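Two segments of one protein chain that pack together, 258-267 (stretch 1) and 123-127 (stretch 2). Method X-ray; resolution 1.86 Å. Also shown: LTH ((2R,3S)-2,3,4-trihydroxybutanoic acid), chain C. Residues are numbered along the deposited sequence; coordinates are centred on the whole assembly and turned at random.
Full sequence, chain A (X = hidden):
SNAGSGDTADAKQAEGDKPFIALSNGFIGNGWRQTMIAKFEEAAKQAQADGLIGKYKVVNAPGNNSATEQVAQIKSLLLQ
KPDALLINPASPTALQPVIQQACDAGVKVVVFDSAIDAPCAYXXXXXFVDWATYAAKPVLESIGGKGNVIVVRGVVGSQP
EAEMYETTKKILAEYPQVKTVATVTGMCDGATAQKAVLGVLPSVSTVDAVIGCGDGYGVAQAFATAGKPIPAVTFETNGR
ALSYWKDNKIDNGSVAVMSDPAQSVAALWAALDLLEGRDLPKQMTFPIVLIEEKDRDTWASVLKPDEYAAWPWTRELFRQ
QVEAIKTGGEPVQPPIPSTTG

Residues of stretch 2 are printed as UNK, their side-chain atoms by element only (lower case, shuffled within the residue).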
# COMPACT_ATOMS: atom_id res chain seq x y z
N MSE A 258 -4.67 -0.96 5.78
CA MSE A 258 -3.92 -0.85 4.53
C MSE A 258 -2.56 -1.44 4.77
O MSE A 258 -2.15 -1.69 5.91
CB MSE A 258 -3.71 0.61 4.07
CG MSE A 258 -5.01 1.33 3.80
SE MSE A 258 -4.75 3.02 2.81
CE MSE A 258 -4.53 2.24 0.99
N SER A 259 -1.85 -1.69 3.68
CA SER A 259 -0.42 -1.92 3.71
C SER A 259 0.33 -0.73 4.29
O SER A 259 -0.24 0.38 4.44
CB SER A 259 0.09 -2.21 2.30
OG SER A 259 -0.20 -1.11 1.43
N ASP A 260 1.61 -0.96 4.56
CA ASP A 260 2.51 0.02 5.18
C ASP A 260 3.25 0.82 4.13
O ASP A 260 4.05 0.27 3.38
CB ASP A 260 3.53 -0.74 6.05
CG ASP A 260 4.57 0.16 6.70
OD1 ASP A 260 4.34 1.37 6.91
OD2 ASP A 260 5.64 -0.38 7.03
N PRO A 261 2.97 2.14 4.04
CA PRO A 261 3.71 2.97 3.09
C PRO A 261 5.21 2.96 3.34
O PRO A 261 5.98 3.13 2.40
CB PRO A 261 3.14 4.39 3.32
CG PRO A 261 1.82 4.17 3.95
CD PRO A 261 1.95 2.91 4.77
N ALA A 262 5.62 2.76 4.59
CA ALA A 262 7.01 2.72 4.95
C ALA A 262 7.72 1.42 4.58
O ALA A 262 8.84 1.20 4.98
CB ALA A 262 7.19 3.06 6.44
N GLN A 263 7.10 0.57 3.77
CA GLN A 263 7.88 -0.43 3.07
C GLN A 263 9.04 0.20 2.30
O GLN A 263 10.06 -0.44 2.13
CB GLN A 263 7.03 -1.22 2.11
CG GLN A 263 6.13 -2.25 2.77
CD GLN A 263 5.18 -2.83 1.75
OE1 GLN A 263 5.47 -3.87 1.17
NE2 GLN A 263 4.04 -2.16 1.52
N SER A 264 8.87 1.44 1.83
CA SER A 264 9.95 2.12 1.15
C SER A 264 11.17 2.37 2.05
O SER A 264 12.32 2.34 1.58
CB SER A 264 9.46 3.45 0.56
OG SER A 264 9.03 4.32 1.59
N VAL A 265 10.92 2.66 3.32
CA VAL A 265 11.98 2.91 4.26
C VAL A 265 12.65 1.59 4.62
O VAL A 265 13.87 1.50 4.70
CB VAL A 265 11.43 3.56 5.54
CG1 VAL A 265 12.53 3.70 6.56
CG2 VAL A 265 10.82 4.92 5.24
N ALA A 266 11.86 0.56 4.83
CA ALA A 266 12.42 -0.77 5.07
C ALA A 266 13.26 -1.23 3.87
O ALA A 266 14.29 -1.86 4.03
CB ALA A 266 11.31 -1.78 5.35
N ALA A 267 12.82 -0.91 2.65
CA ALA A 267 13.56 -1.26 1.44
C ALA A 267 14.91 -0.52 1.39
O ALA A 267 15.91 -1.08 0.96
CB ALA A 267 12.73 -0.95 0.21
N UNK A 123 12.64 -9.31 -2.67
CA UNK A 123 11.25 -8.89 -2.47
C UNK A 123 10.97 -8.53 -0.99
O UNK A 123 11.20 -9.33 -0.06
c UNK A 123 8.88 -9.73 -2.33
c UNK A 123 10.09 -10.02 -4.45
c UNK A 123 11.35 -10.01 -5.29
c UNK A 123 10.27 -9.99 -2.92
N UNK A 124 10.41 -7.34 -0.78
CA UNK A 124 9.98 -6.90 0.54
C UNK A 124 8.55 -6.41 0.40
O UNK A 124 8.30 -5.40 -0.24
c UNK A 124 10.87 -5.79 1.07
c UNK A 124 10.66 -5.46 2.56
c UNK A 124 11.94 -4.87 3.12
c UNK A 124 9.47 -4.52 2.82
N UNK A 125 7.62 -7.14 0.98
CA UNK A 125 6.20 -6.92 0.75
C UNK A 125 5.42 -6.84 2.05
O UNK A 125 6.00 -6.87 3.14
c UNK A 125 5.67 -8.02 -0.17
o UNK A 125 5.58 -11.21 -1.03
c UNK A 125 4.93 -10.40 -0.42
c UNK A 125 5.60 -9.40 0.48
n UNK A 125 3.60 -10.31 -0.53
N UNK A 126 4.11 -6.73 1.93
CA UNK A 126 3.20 -6.96 3.03
C UNK A 126 2.30 -8.11 2.61
O UNK A 126 2.22 -8.46 1.42
o UNK A 126 2.32 -3.58 4.37
c UNK A 126 2.98 -4.60 4.09
c UNK A 126 2.30 -5.73 3.30
n UNK A 126 4.27 -4.71 4.38
N UNK A 127 1.55 -8.65 3.56
CA UNK A 127 0.51 -9.65 3.21
C UNK A 127 -0.73 -8.97 2.63
O UNK A 127 -1.62 -8.53 3.35
o UNK A 127 -0.97 -11.36 4.01
c UNK A 127 0.09 -10.50 4.40
O1 LTH C . -2.45 1.74 -1.94
C1 LTH C . -1.45 1.54 -2.72
O LTH C . -1.08 2.30 -3.65
C2 LTH C . -0.54 0.32 -2.46
O2 LTH C . 0.51 0.22 -3.46
C3 LTH C . -1.32 -0.98 -2.48
O3 LTH C . -1.95 -1.14 -3.74
C4 LTH C . -0.34 -2.15 -2.27
O4 LTH C . 0.20 -2.00 -0.93
O HOH W 1 5.52 -3.19 6.69

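Position 123 carries four side-chain carbons and no heteroatom. The chain forks at its first carbon, and one arm runs on for two carbons while the other stops after one. None of these atoms reaches stretch 1. A fork at the beta carbon with arms of unequal length identifies Ile123. It is buried in a strand, where beta-branched residues are at ease, and its apolar surface is spent on packing elsewhere in the structure.

Position 124 also has four carbons, but here the fork lies at the second, so that two single-carbon arms leave the gamma position. The CA-to-CB bond points toward stretch 1, and one terminal carbon lies 3.9 Å from CB of Ala266. This is Leu124, and that carbon is CD1, which also sits 4.1 Å from the backbone N of Ala267. The other methyl, CD2, is 4.0 Å from CG of Gln263. A branched apolar end suits this place: it spreads over the small surface of the helix, where the alanine methyl of Ala266 allows close approach, and it also meets the aliphatic part of a glutamine.

Position 125 shows three carbons in a row, the third bearing one oxygen and one nitrogen, and its CA-to-CB bond points away from stretch 1. The carbon chain ending in an amide gives Gln125. Its side chain is long enough to fold back along its own backbone, where NE2 donates to the backbone O of position 126 at 3.0 Å. Its backbone still faces the contact, with C 3.1 Å from OE1 of Gln263.

Position 126, whose CA-to-CB bond again points toward stretch 1, has two carbons, the second carrying an oxygen and a nitrogen. The oxygen lies 2.7 Å from the backbone N of Asp260, and the short amide side chain is that of Asn126. Both ends of the amide are used. OD1 accepts a hydrogen bond from Asp260 N, while ND2 donates to O of Gln125 at 3.0 Å and to a water at 3.0 Å; the same water donates to OD2 of Asp260 at 2.8 Å. An amide suits the site because it can accept and donate at once.

Position 127 has one carbon followed by one oxygen, and is out of reach of stretch 1. It is Ser127, at an N-cap position, where its short hydroxyl caps a backbone N just past the stretch.

The contact joins a polar end to an apolar one. Asn126 fastens the loop at Asp260 directly and through water, while Leu124 packs on the helix that follows, which runs nearly antiparallel to the strand. Between them lies Gln263, held in place by NE2 donating to O of Asp260 at 3.1 Å. Ser259, whose CB is 3.3 Å from Asn126 OD1, also donates from OG to O4 of the bound trihydroxybutanoic acid at 2.6 Å, so the packed loop borders the ligand.

Stretch 2 (123-127) ILQNS
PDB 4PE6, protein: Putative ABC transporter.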